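Local coordinates for protein TRAP dicarboxylate transporter, DctP subunit (Anaerococcus prevoti, PDB 4N91) that binds both anomers of D-glucuronate and probably serves as the extracytoplasmic solute-binding subunit of a TRAP-type carboxylate transporter, at residues N215-N223 / A284-F295; K30-Q41 / G61-E72. All blocks are in the same frame, centred on the assembly; numbering follows the deposited sequence.

Contact 1 (N215-N223 / A284-F295). With BDP (beta-D-glucopyranuronic acid), chain C.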
loop_
_atom_site.group_PDB
_atom_site.type_symbol
_atom_site.label_atom_id
_atom_site.label_comp_id
_atom_site.label_asym_id
_atom_site.label_seq_id
_atom_site.Cartn_x
_atom_site.Cartn_y
_atom_site.Cartn_z
ATOM N N ASN A 215 9.090 3.950 3.148
ATOM C CA ASN A 215 7.670 4.032 3.363
ATOM C C ASN A 215 7.230 5.476 3.368
ATOM O O ASN A 215 8.035 6.387 3.211
ATOM C CB ASN A 215 7.296 3.402 4.712
ATOM C CG ASN A 215 6.012 2.627 4.627
ATOM O OD1 ASN A 215 4.999 3.140 4.144
ATOM N ND2 ASN A 215 6.051 1.361 5.052
ATOM N N ASN A 216 5.941 5.668 3.593
ATOM C CA ASN A 216 5.418 6.982 3.865
ATOM C C ASN A 216 5.766 7.440 5.286
ATOM O O ASN A 216 6.348 6.698 6.078
ATOM C CB ASN A 216 3.914 7.020 3.619
ATOM C CG ASN A 216 3.140 6.071 4.517
ATOM O OD1 ASN A 216 3.325 6.046 5.758
ATOM N ND2 ASN A 216 2.300 5.243 3.901
ATOM N N GLU A 217 5.394 8.666 5.616
ATOM C CA GLU A 217 5.771 9.266 6.883
ATOM C C GLU A 217 5.093 8.666 8.112
ATOM O O GLU A 217 5.614 8.789 9.212
ATOM C CB GLU A 217 5.521 10.763 6.845
ATOM C CG GLU A 217 6.244 11.467 5.702
ATOM C CD GLU A 217 5.422 11.622 4.423
ATOM O OE1 GLU A 217 4.596 10.744 4.080
ATOM O OE2 GLU A 217 5.617 12.671 3.747
HETATM N N MSE A 218 3.951 8.016 7.916
HETATM C CA MSE A 218 3.202 7.450 9.028
HETATM C C MSE A 218 3.958 6.303 9.693
HETATM O O MSE A 218 3.768 6.020 10.873
HETATM C CB MSE A 218 1.806 7.021 8.571
HETATM C CG MSE A 218 0.811 8.149 8.515
HETATM SE SE MSE A 218 0.284 8.535 10.310
HETATM C CE MSE A 218 -1.265 7.405 10.643
ATOM N N SER A 219 4.838 5.648 8.947
ATOM C CA SER A 219 5.686 4.608 9.520
ATOM C C SER A 219 6.560 5.163 10.620
ATOM O O SER A 219 6.901 4.443 11.550
ATOM C CB SER A 219 6.608 3.987 8.457
ATOM O OG SER A 219 5.883 3.063 7.646
ATOM N N LEU A 220 6.998 6.408 10.478
ATOM C CA LEU A 220 7.930 6.985 11.427
ATOM C C LEU A 220 7.284 7.178 12.792
ATOM O O LEU A 220 7.937 7.057 13.813
ATOM C CB LEU A 220 8.408 8.358 10.953
ATOM C CG LEU A 220 9.191 8.389 9.642
ATOM C CD1 LEU A 220 9.430 9.816 9.179
ATOM C CD2 LEU A 220 10.511 7.654 9.826
ATOM N N THR A 221 5.999 7.512 12.775
ATOM C CA THR A 221 5.317 7.993 13.976
ATOM C C THR A 221 4.377 6.915 14.497
ATOM O O THR A 221 4.580 6.397 15.598
ATOM C CB THR A 221 4.597 9.330 13.696
ATOM O OG1 THR A 221 3.709 9.171 12.569
ATOM C CG2 THR A 221 5.608 10.433 13.408
ATOM N N ASP A 222 3.406 6.520 13.677
ATOM C CA ASP A 222 2.417 5.551 14.096
ATOM C C ASP A 222 3.063 4.208 14.438
ATOM O O ASP A 222 2.628 3.499 15.361
ATOM C CB ASP A 222 1.360 5.379 13.000
ATOM C CG ASP A 222 0.007 5.022 13.561
ATOM O OD1 ASP A 222 -0.370 5.589 14.620
ATOM O OD2 ASP A 222 -0.671 4.174 12.959
ATOM N N ASN A 223 4.119 3.845 13.700
ATOM C CA ASN A 223 4.789 2.568 13.892
ATOM C C ASN A 223 6.143 2.709 14.576
ATOM O O ASN A 223 6.829 1.722 14.793
ATOM C CB ASN A 223 4.922 1.832 12.567
ATOM C CG ASN A 223 3.604 1.789 11.823
ATOM O OD1 ASN A 223 3.307 2.664 11.008
ATOM N ND2 ASN A 223 2.753 0.838 12.194
ATOM N N ALA A 284 1.728 13.530 10.960
ATOM C CA ALA A 284 2.882 12.644 11.052
ATOM C C ALA A 284 4.162 13.419 10.753
ATOM O O ALA A 284 5.184 13.263 11.441
ATOM C CB ALA A 284 2.732 11.481 10.113
ATOM N N LYS A 285 4.117 14.275 9.751
ATOM C CA LYS A 285 5.316 15.039 9.408
ATOM C C LYS A 285 5.738 15.905 10.597
ATOM O O LYS A 285 6.922 16.012 10.895
ATOM C CB LYS A 285 5.090 15.924 8.190
ATOM C CG LYS A 285 4.890 15.170 6.888
ATOM C CD LYS A 285 4.640 16.166 5.771
ATOM C CE LYS A 285 3.911 15.547 4.619
ATOM N NZ LYS A 285 3.600 16.590 3.606
ATOM N N GLU A 286 4.767 16.515 11.274
ATOM C CA GLU A 286 5.060 17.404 12.392
ATOM C C GLU A 286 5.609 16.619 13.586
ATOM O O GLU A 286 6.607 17.013 14.214
ATOM C CB GLU A 286 3.803 18.187 12.773
ATOM C CG GLU A 286 3.848 18.824 14.168
ATOM C CD GLU A 286 4.915 19.894 14.295
ATOM O OE1 GLU A 286 5.440 20.338 13.249
ATOM O OE2 GLU A 286 5.232 20.292 15.442
ATOM N N LYS A 287 4.965 15.505 13.903
ATOM C CA LYS A 287 5.384 14.674 15.013
ATOM C C LYS A 287 6.786 14.091 14.752
ATOM O O LYS A 287 7.625 14.042 15.655
ATOM C CB LYS A 287 4.350 13.577 15.262
ATOM C CG LYS A 287 4.773 12.498 16.245
ATOM C CD LYS A 287 4.595 12.909 17.700
ATOM C CE LYS A 287 5.195 11.858 18.644
ATOM N NZ LYS A 287 4.896 10.452 18.213
ATOM N N ALA A 288 7.051 13.684 13.511
ATOM C CA ALA A 288 8.393 13.200 13.148
ATOM C C ALA A 288 9.449 14.283 13.393
ATOM O O ALA A 288 10.510 14.027 13.974
ATOM C CB ALA A 288 8.419 12.745 11.698
ATOM N N SER A 289 9.155 15.506 12.976
ATOM C CA SER A 289 10.069 16.609 13.244
ATOM C C SER A 289 10.331 16.738 14.743
ATOM O O SER A 289 11.469 16.875 15.178
ATOM C CB SER A 289 9.502 17.908 12.691
ATOM O OG SER A 289 9.566 17.908 11.279
ATOM N N GLU A 290 9.275 16.651 15.541
ATOM C CA GLU A 290 9.404 16.804 16.975
ATOM C C GLU A 290 10.209 15.664 17.596
ATOM O O GLU A 290 10.875 15.868 18.608
ATOM C CB GLU A 290 8.022 16.890 17.626
ATOM C CG GLU A 290 7.235 18.121 17.232
ATOM C CD GLU A 290 5.822 18.114 17.803
ATOM O OE1 GLU A 290 5.360 17.046 18.259
ATOM O OE2 GLU A 290 5.172 19.174 17.791
HETATM N N MSE A 291 10.160 14.484 16.974
HETATM C CA MSE A 291 10.903 13.306 17.407
HETATM C C MSE A 291 12.385 13.390 17.021
HETATM O O MSE A 291 13.178 12.532 17.400
HETATM C CB MSE A 291 10.329 12.043 16.757
HETATM C CG MSE A 291 9.027 11.570 17.300
HETATM SE SE MSE A 291 8.400 10.133 16.118
HETATM C CE MSE A 291 9.804 8.868 16.454
ATOM N N GLY A 292 12.755 14.379 16.220
ATOM C CA GLY A 292 14.140 14.518 15.804
ATOM C C GLY A 292 14.438 14.012 14.406
ATOM O O GLY A 292 15.596 13.934 13.999
ATOM N N VAL A 293 13.409 13.661 13.641
ATOM C CA VAL A 293 13.676 13.217 12.284
ATOM C C VAL A 293 14.060 14.404 11.424
ATOM O O VAL A 293 13.424 15.465 11.453
ATOM C CB VAL A 293 12.464 12.482 11.674
ATOM C CG1 VAL A 293 12.702 12.142 10.203
ATOM C CG2 VAL A 293 12.138 11.244 12.476
ATOM N N GLU A 294 15.108 14.212 10.647
ATOM C CA GLU A 294 15.516 15.173 9.649
ATOM C C GLU A 294 15.037 14.767 8.275
ATOM O O GLU A 294 15.298 13.652 7.798
ATOM C CB GLU A 294 17.032 15.338 9.666
ATOM C CG GLU A 294 17.552 16.276 8.566
ATOM C CD GLU A 294 19.049 16.381 8.572
ATOM O OE1 GLU A 294 19.656 15.955 9.574
ATOM O OE2 GLU A 294 19.619 16.895 7.584
ATOM N N PHE A 295 14.305 15.665 7.628
ATOM C CA PHE A 295 13.828 15.413 6.287
ATOM C C PHE A 295 14.834 15.956 5.276
ATOM O O PHE A 295 15.333 17.072 5.405
ATOM C CB PHE A 295 12.425 16.006 6.095
ATOM C CG PHE A 295 11.372 15.299 6.892
ATOM C CD1 PHE A 295 10.869 14.095 6.451
ATOM C CD2 PHE A 295 10.891 15.825 8.073
ATOM C CE1 PHE A 295 9.913 13.420 7.158
ATOM C CE2 PHE A 295 9.943 15.146 8.813
ATOM C CZ PHE A 295 9.442 13.933 8.351
HETATM C C1 BDP C . 2.185 0.954 4.500
HETATM C C2 BDP C . 1.034 0.342 3.844
HETATM C C3 BDP C . 0.781 -1.026 4.407
HETATM C C4 BDP C . 1.920 -1.875 4.240
HETATM C C5 BDP C . 3.104 -1.230 4.848
HETATM C C6 BDP C . 4.405 -2.024 4.566
HETATM O O2 BDP C . -0.085 1.159 4.371
HETATM O O3 BDP C . -0.399 -1.618 3.770
HETATM O O4 BDP C . 1.758 -3.113 4.712
HETATM O O5 BDP C . 3.316 0.110 4.283
HETATM O O6A BDP C . 4.388 -3.221 4.928
HETATM O O1 BDP C . 2.530 2.128 3.721
HETATM O O6B BDP C . 5.434 -1.398 4.226
#

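Contact 2 (K30-Q41 / G61-E72). With BDP (beta-D-glucopyranuronic acid), chain C.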
loop_
_atom_site.group_PDB
_atom_site.type_symbol
_atom_site.label_atom_id
_atom_site.label_comp_id
_atom_site.label_asym_id
_atom_site.label_seq_id
_atom_site.Cartn_x
_atom_site.Cartn_y
_atom_site.Cartn_z
ATOM N N LYS A 30 -26.629 -13.157 13.962
ATOM C CA LYS A 30 -26.202 -12.414 12.777
ATOM C C LYS A 30 -25.079 -13.125 12.049
ATOM O O LYS A 30 -24.427 -14.017 12.590
ATOM C CB LYS A 30 -25.690 -11.022 13.144
ATOM C CG LYS A 30 -26.432 -10.331 14.252
ATOM C CD LYS A 30 -25.760 -9.006 14.597
ATOM C CE LYS A 30 -26.559 -8.213 15.607
ATOM N NZ LYS A 30 -27.953 -7.989 15.143
ATOM N N THR A 31 -24.845 -12.694 10.818
ATOM C CA THR A 31 -23.722 -13.167 10.036
ATOM C C THR A 31 -22.520 -12.282 10.362
ATOM O O THR A 31 -22.590 -11.067 10.203
ATOM C CB THR A 31 -24.050 -13.086 8.544
ATOM O OG1 THR A 31 -25.166 -13.944 8.270
ATOM C CG2 THR A 31 -22.871 -13.508 7.698
ATOM N N ILE A 32 -21.444 -12.902 10.828
ATOM C CA ILE A 32 -20.222 -12.182 11.176
ATOM C C ILE A 32 -19.374 -11.938 9.940
ATOM O O ILE A 32 -18.997 -12.879 9.239
ATOM C CB ILE A 32 -19.364 -12.988 12.163
ATOM C CG1 ILE A 32 -20.212 -13.504 13.331
ATOM C CG2 ILE A 32 -18.176 -12.154 12.645
ATOM C CD1 ILE A 32 -20.203 -12.625 14.552
ATOM N N ILE A 33 -19.048 -10.672 9.688
ATOM C CA ILE A 33 -18.148 -10.320 8.606
ATOM C C ILE A 33 -16.821 -9.873 9.211
ATOM O O ILE A 33 -16.768 -8.880 9.916
ATOM C CB ILE A 33 -18.706 -9.196 7.763
ATOM C CG1 ILE A 33 -20.084 -9.590 7.205
ATOM C CG2 ILE A 33 -17.778 -8.863 6.634
ATOM C CD1 ILE A 33 -20.077 -10.878 6.366
ATOM N N ARG A 34 -15.776 -10.645 8.956
ATOM C CA ARG A 34 -14.459 -10.389 9.549
ATOM C C ARG A 34 -13.577 -9.608 8.590
ATOM O O ARG A 34 -13.391 -9.992 7.432
ATOM C CB ARG A 34 -13.803 -11.694 9.978
ATOM C CG ARG A 34 -14.599 -12.375 11.088
ATOM C CD ARG A 34 -13.972 -13.663 11.590
ATOM N NE ARG A 34 -14.831 -14.257 12.613
ATOM C CZ ARG A 34 -15.906 -14.993 12.353
ATOM N NH1 ARG A 34 -16.249 -15.249 11.100
ATOM N NH2 ARG A 34 -16.638 -15.480 13.351
ATOM N N VAL A 35 -13.025 -8.511 9.095
ATOM C CA VAL A 35 -12.295 -7.557 8.285
ATOM C C VAL A 35 -10.971 -7.310 8.990
ATOM O O VAL A 35 -10.938 -6.994 10.192
ATOM C CB VAL A 35 -13.037 -6.220 8.179
ATOM C CG1 VAL A 35 -12.247 -5.258 7.294
ATOM C CG2 VAL A 35 -14.468 -6.424 7.656
ATOM N N GLY A 36 -9.877 -7.512 8.279
ATOM C CA GLY A 36 -8.581 -7.296 8.874
ATOM C C GLY A 36 -7.698 -6.272 8.210
ATOM O O GLY A 36 -7.736 -6.065 6.994
ATOM N N HIS A 37 -6.842 -5.658 9.024
ATOM C CA HIS A 37 -5.781 -4.814 8.521
ATOM C C HIS A 37 -4.624 -4.756 9.519
ATOM O O HIS A 37 -4.748 -5.277 10.627
ATOM C CB HIS A 37 -6.306 -3.421 8.177
ATOM C CG HIS A 37 -6.696 -2.609 9.370
ATOM N ND1 HIS A 37 -5.795 -1.822 10.045
ATOM C CD2 HIS A 37 -7.871 -2.482 10.029
ATOM C CE1 HIS A 37 -6.391 -1.225 11.055
ATOM N NE2 HIS A 37 -7.661 -1.585 11.046
ATOM N N ASN A 38 -3.491 -4.187 9.112
ATOM C CA ASN A 38 -2.272 -4.260 9.901
ATOM C C ASN A 38 -1.864 -2.967 10.592
ATOM O O ASN A 38 -0.760 -2.864 11.113
ATOM C CB ASN A 38 -1.116 -4.780 9.049
ATOM C CG ASN A 38 -0.641 -3.789 8.007
ATOM O OD1 ASN A 38 -1.196 -2.708 7.843
ATOM N ND2 ASN A 38 0.422 -4.165 7.298
ATOM N N GLN A 39 -2.742 -1.977 10.568
ATOM C CA GLN A 39 -2.459 -0.632 11.100
ATOM C C GLN A 39 -3.012 -0.454 12.500
ATOM O O GLN A 39 -3.864 -1.206 12.966
ATOM C CB GLN A 39 -3.042 0.453 10.198
ATOM C CG GLN A 39 -2.622 0.328 8.725
ATOM C CD GLN A 39 -1.207 0.780 8.443
ATOM O OE1 GLN A 39 -0.392 1.038 9.344
ATOM N NE2 GLN A 39 -0.900 0.878 7.165
ATOM N N SER A 40 -2.543 0.590 13.167
ATOM C CA SER A 40 -3.081 0.926 14.464
ATOM C C SER A 40 -4.515 1.423 14.375
ATOM O O SER A 40 -5.023 1.800 13.291
ATOM C CB SER A 40 -2.227 2.005 15.102
ATOM O OG SER A 40 -2.576 3.286 14.642
ATOM N N GLN A 41 -5.159 1.485 15.533
ATOM C CA GLN A 41 -6.518 2.013 15.629
ATOM C C GLN A 41 -6.626 3.516 15.350
ATOM O O GLN A 41 -7.723 4.013 15.136
ATOM C CB GLN A 41 -7.091 1.689 16.999
ATOM C CG GLN A 41 -7.389 0.217 17.164
ATOM C CD GLN A 41 -7.957 -0.097 18.521
ATOM O OE1 GLN A 41 -9.091 0.261 18.828
ATOM N NE2 GLN A 41 -7.159 -0.749 19.355
ATOM N N GLY A 61 -27.977 -3.788 9.948
ATOM C CA GLY A 61 -27.361 -4.236 11.193
ATOM C C GLY A 61 -28.047 -5.416 11.864
ATOM O O GLY A 61 -27.421 -6.161 12.627
ATOM N N ASP A 62 -29.335 -5.594 11.599
ATOM C CA ASP A 62 -30.042 -6.758 12.122
ATOM C C ASP A 62 -29.445 -8.048 11.555
ATOM O O ASP A 62 -29.638 -9.123 12.121
ATOM C CB ASP A 62 -31.535 -6.696 11.774
ATOM C CG ASP A 62 -32.283 -5.643 12.572
ATOM O OD1 ASP A 62 -31.778 -5.224 13.636
ATOM O OD2 ASP A 62 -33.386 -5.240 12.139
ATOM N N LYS A 63 -28.725 -7.937 10.438
ATOM C CA LYS A 63 -28.312 -9.108 9.667
ATOM C C LYS A 63 -26.812 -9.375 9.691
ATOM O O LYS A 63 -26.381 -10.528 9.646
ATOM C CB LYS A 63 -28.746 -8.933 8.217
ATOM C CG LYS A 63 -28.604 -10.179 7.377
ATOM C CD LYS A 63 -29.278 -9.997 6.023
ATOM C CE LYS A 63 -29.149 -11.240 5.156
ATOM N NZ LYS A 63 -29.795 -11.038 3.826
ATOM N N TYR A 64 -26.014 -8.315 9.721
ATOM C CA TYR A 64 -24.573 -8.475 9.689
ATOM C C TYR A 64 -23.915 -7.787 10.870
ATOM O O TYR A 64 -24.278 -6.673 11.242
ATOM C CB TYR A 64 -23.986 -7.913 8.389
ATOM C CG TYR A 64 -24.479 -8.577 7.122
ATOM C CD1 TYR A 64 -23.931 -9.772 6.676
ATOM C CD2 TYR A 64 -25.489 -8.003 6.367
ATOM C CE1 TYR A 64 -24.381 -10.378 5.510
ATOM C CE2 TYR A 64 -25.944 -8.599 5.209
ATOM C CZ TYR A 64 -25.391 -9.787 4.785
ATOM O OH TYR A 64 -25.848 -10.374 3.626
ATOM N N ASP A 65 -22.943 -8.471 11.458
ATOM C CA ASP A 65 -22.072 -7.866 12.443
ATOM C C ASP A 65 -20.693 -7.767 11.805
ATOM O O ASP A 65 -20.041 -8.778 11.586
ATOM C CB ASP A 65 -22.012 -8.716 13.705
ATOM C CG ASP A 65 -21.028 -8.177 14.724
ATOM O OD1 ASP A 65 -20.590 -7.015 14.590
ATOM O OD2 ASP A 65 -20.695 -8.913 15.670
ATOM N N ILE A 66 -20.275 -6.555 11.465
ATOM C CA ILE A 66 -18.945 -6.360 10.878
ATOM C C ILE A 66 -17.919 -6.192 11.993
ATOM O O ILE A 66 -18.066 -5.328 12.854
ATOM C CB ILE A 66 -18.952 -5.160 9.909
ATOM C CG1 ILE A 66 -19.723 -5.546 8.641
ATOM C CG2 ILE A 66 -17.547 -4.722 9.570
ATOM C CD1 ILE A 66 -20.018 -4.401 7.719
ATOM N N GLN A 67 -16.892 -7.044 12.001
ATOM C CA GLN A 67 -15.857 -6.968 13.021
ATOM C C GLN A 67 -14.509 -6.617 12.415
ATOM O O GLN A 67 -14.036 -7.312 11.527
ATOM C CB GLN A 67 -15.773 -8.294 13.759
ATOM C CG GLN A 67 -17.049 -8.613 14.495
ATOM C CD GLN A 67 -17.018 -9.966 15.168
ATOM O OE1 GLN A 67 -16.054 -10.724 15.033
ATOM N NE2 GLN A 67 -18.096 -10.289 15.886
ATOM N N VAL A 68 -13.914 -5.524 12.894
ATOM C CA VAL A 68 -12.682 -5.007 12.319
ATOM C C VAL A 68 -11.533 -5.367 13.258
ATOM O O VAL A 68 -11.580 -5.085 14.446
ATOM C CB VAL A 68 -12.739 -3.483 12.090
ATOM C CG1 VAL A 68 -11.423 -2.981 11.473
ATOM C CG2 VAL A 68 -13.907 -3.108 11.232
ATOM N N TYR A 69 -10.522 -6.038 12.714
ATOM C CA TYR A 69 -9.371 -6.484 13.460
ATOM C C TYR A 69 -8.121 -5.715 13.027
ATOM O O TYR A 69 -7.505 -6.030 11.993
ATOM C CB TYR A 69 -9.143 -7.986 13.237
ATOM C CG TYR A 69 -10.242 -8.873 13.774
ATOM C CD1 TYR A 69 -11.400 -9.101 13.053
ATOM C CD2 TYR A 69 -10.108 -9.495 15.018
ATOM C CE1 TYR A 69 -12.408 -9.909 13.544
ATOM C CE2 TYR A 69 -11.123 -10.301 15.514
ATOM C CZ TYR A 69 -12.266 -10.490 14.773
ATOM O OH TYR A 69 -13.282 -11.300 15.242
ATOM N N PRO A 70 -7.715 -4.720 13.825
ATOM C CA PRO A 70 -6.557 -3.910 13.461
ATOM C C PRO A 70 -5.234 -4.572 13.849
ATOM O O PRO A 70 -5.234 -5.693 14.359
ATOM C CB PRO A 70 -6.761 -2.650 14.297
ATOM C CG PRO A 70 -7.351 -3.186 15.555
ATOM C CD PRO A 70 -8.306 -4.276 15.103
ATOM N N SER A 71 -4.135 -3.875 13.570
ATOM C CA SER A 71 -2.799 -4.194 14.112
ATOM C C SER A 71 -2.391 -5.666 14.042
ATOM O O SER A 71 -1.818 -6.257 14.999
ATOM C CB SER A 71 -2.697 -3.664 15.536
ATOM O OG SER A 71 -3.735 -4.188 16.319
ATOM N N GLU A 72 -2.651 -6.273 12.902
ATOM C CA GLU A 72 -2.218 -7.699 12.646
ATOM C C GLU A 72 -2.815 -8.724 13.633
ATOM O O GLU A 72 -2.226 -9.787 13.891
ATOM C CB GLU A 72 -0.655 -7.867 12.612
ATOM C CG GLU A 72 0.059 -7.123 11.466
ATOM C CD GLU A 72 1.562 -7.340 11.367
ATOM O OE1 GLU A 72 2.123 -8.079 12.192
ATOM O OE2 GLU A 72 2.214 -6.769 10.422
HETATM C C1 BDP C . 2.185 0.954 4.500
HETATM C C2 BDP C . 1.034 0.342 3.844
HETATM C C3 BDP C . 0.781 -1.026 4.407
HETATM C C4 BDP C . 1.920 -1.875 4.240
HETATM C C5 BDP C . 3.104 -1.230 4.848
HETATM C C6 BDP C . 4.405 -2.024 4.566
HETATM O O2 BDP C . -0.085 1.159 4.371
HETATM O O3 BDP C . -0.399 -1.618 3.770
HETATM O O4 BDP C . 1.758 -3.113 4.712
HETATM O O5 BDP C . 3.316 0.110 4.283
HETATM O O6A BDP C . 4.388 -3.221 4.928
HETATM O O1 BDP C . 2.530 2.128 3.721
HETATM O O6B BDP C . 5.434 -1.398 4.226
HETATM O O HOH W 1 1.561 -6.821 7.865
HETATM O O HOH W 2 1.915 -3.892 11.165
HETATM O O HOH W 3 -4.930 -2.575 18.232
#

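Contact 1 (N215-N223 / A284-F295)
T221 lies against the last turns of helix 256-290, where A284, K287, A288 and M291 (a selenomethionine) receive it without any hydrogen bond across the contact. Its CB is 4.1 Å from K287 CG. There the side chain forks: OG1 sits between the backbone N and the carbonyl carbon (chi1 55°) and rests 3.5 Å from A284 CB. The methyl CG2, placed beside the backbone N, lies against the helix backbone; it meets A284 O at 3.5 Å and also touches A288 N and the selenium of M291. Beside it, L220 extends CD1 among A288 CB, V293 CG1 and the F295 ring, while E217 slants across K285, its OE2 touching CE. E217 OE2 and K285 NZ remain 4.4 Å apart, too far for a salt bridge, and OE2 is hydrogen-bonded to Y234 instead.

The short 218-221 helix thus anchored begins right beside the sugar. N216 OD1 makes a weak capping bond to M218 N, while N216 ND2 lies 3.1 Å from glucuronate O1 and is hydrogen-bonded to A151 O. N215 projects into the pocket, its ND2 donating to the ring oxygen O5 of the glucuronate at 3.1 Å (158° at the hydrogen). N215 OD1 takes the N-H of N216 in its carbonyl plane, on a lone pair, at 2.8 Å, which helps fix the rotation of the amide. N215 OD1 is also 2.7 Å from glucuronate O1. A leucine in place of N215 would probably leave O5 without its amide donor and the N216 N-H without its acceptor, so that the N215-N216 backbone is held less firmly. Van der Waals contacts thus hold the short helix to the long one, while N215 and N216 supply polar groups that face the sugar.

Contact 2 (K30-Q41 / G61-E72)
H37 and P70 meet just beyond two parallel strands, 31-36 and 64-69, that helix 44-60 connects in a beta-alpha-beta crossover and backbone hydrogen bonds join from T31 to H37. The imidazole presents one face to P70, whose CA makes a CH-pi contact 3.7 Å from the ring centroid, while V68 CG1 comes in at the ring edge. The H37 torsion (chi1 70°) sets CG between backbone N and carbonyl carbon; with CG turned this way, ND1 accepts from Q39 N, and the other ring nitrogen, NE2, is hydrogen-bonded to H46.

On the face bearing I32, D65 and Q67, R34 and Y69 run side by side, guanidinium and phenol planes 27° apart. I32 crosses the amide of Q67, its CD1 3.4 Å from Q67 NE2. That amide is gripped at both ends, by Y69 OH on OE1 and by D65 OD2, which NE2 reaches from above the carboxylate plane. On the opposite face I33 CB packs on I66 CG1 at 3.9 Å.

Past the strands N38 CB touches E72 CG, and E72 OE2 accepts from G199 N. N38 ND2 donates to glucuronate O4 and to a water that in turn donates to E72 OE2 at 2.6 Å.

In the fold
Contact 2 closes before contact 1 opens along the chain, and their centres lie 28 Å apart. Contact 2 forms one edge of the five-stranded sheet; contact 1 belongs with the four-stranded sheet, where strand 212-215 ends in it and strand 294-296 starts in it. Helix 256-290 links them: D258, near its start, binds K63 and Y64 of contact 2, while its last turns build contact 1. The two also meet at the sugar, which takes N38 from the loop after strand 31-36 and N215 from the end of strand 212-215, and through a probable hydrogen bond between S40 and D222. This is consistent with a solute-binding protein holding its ligand in the cleft between two lobes.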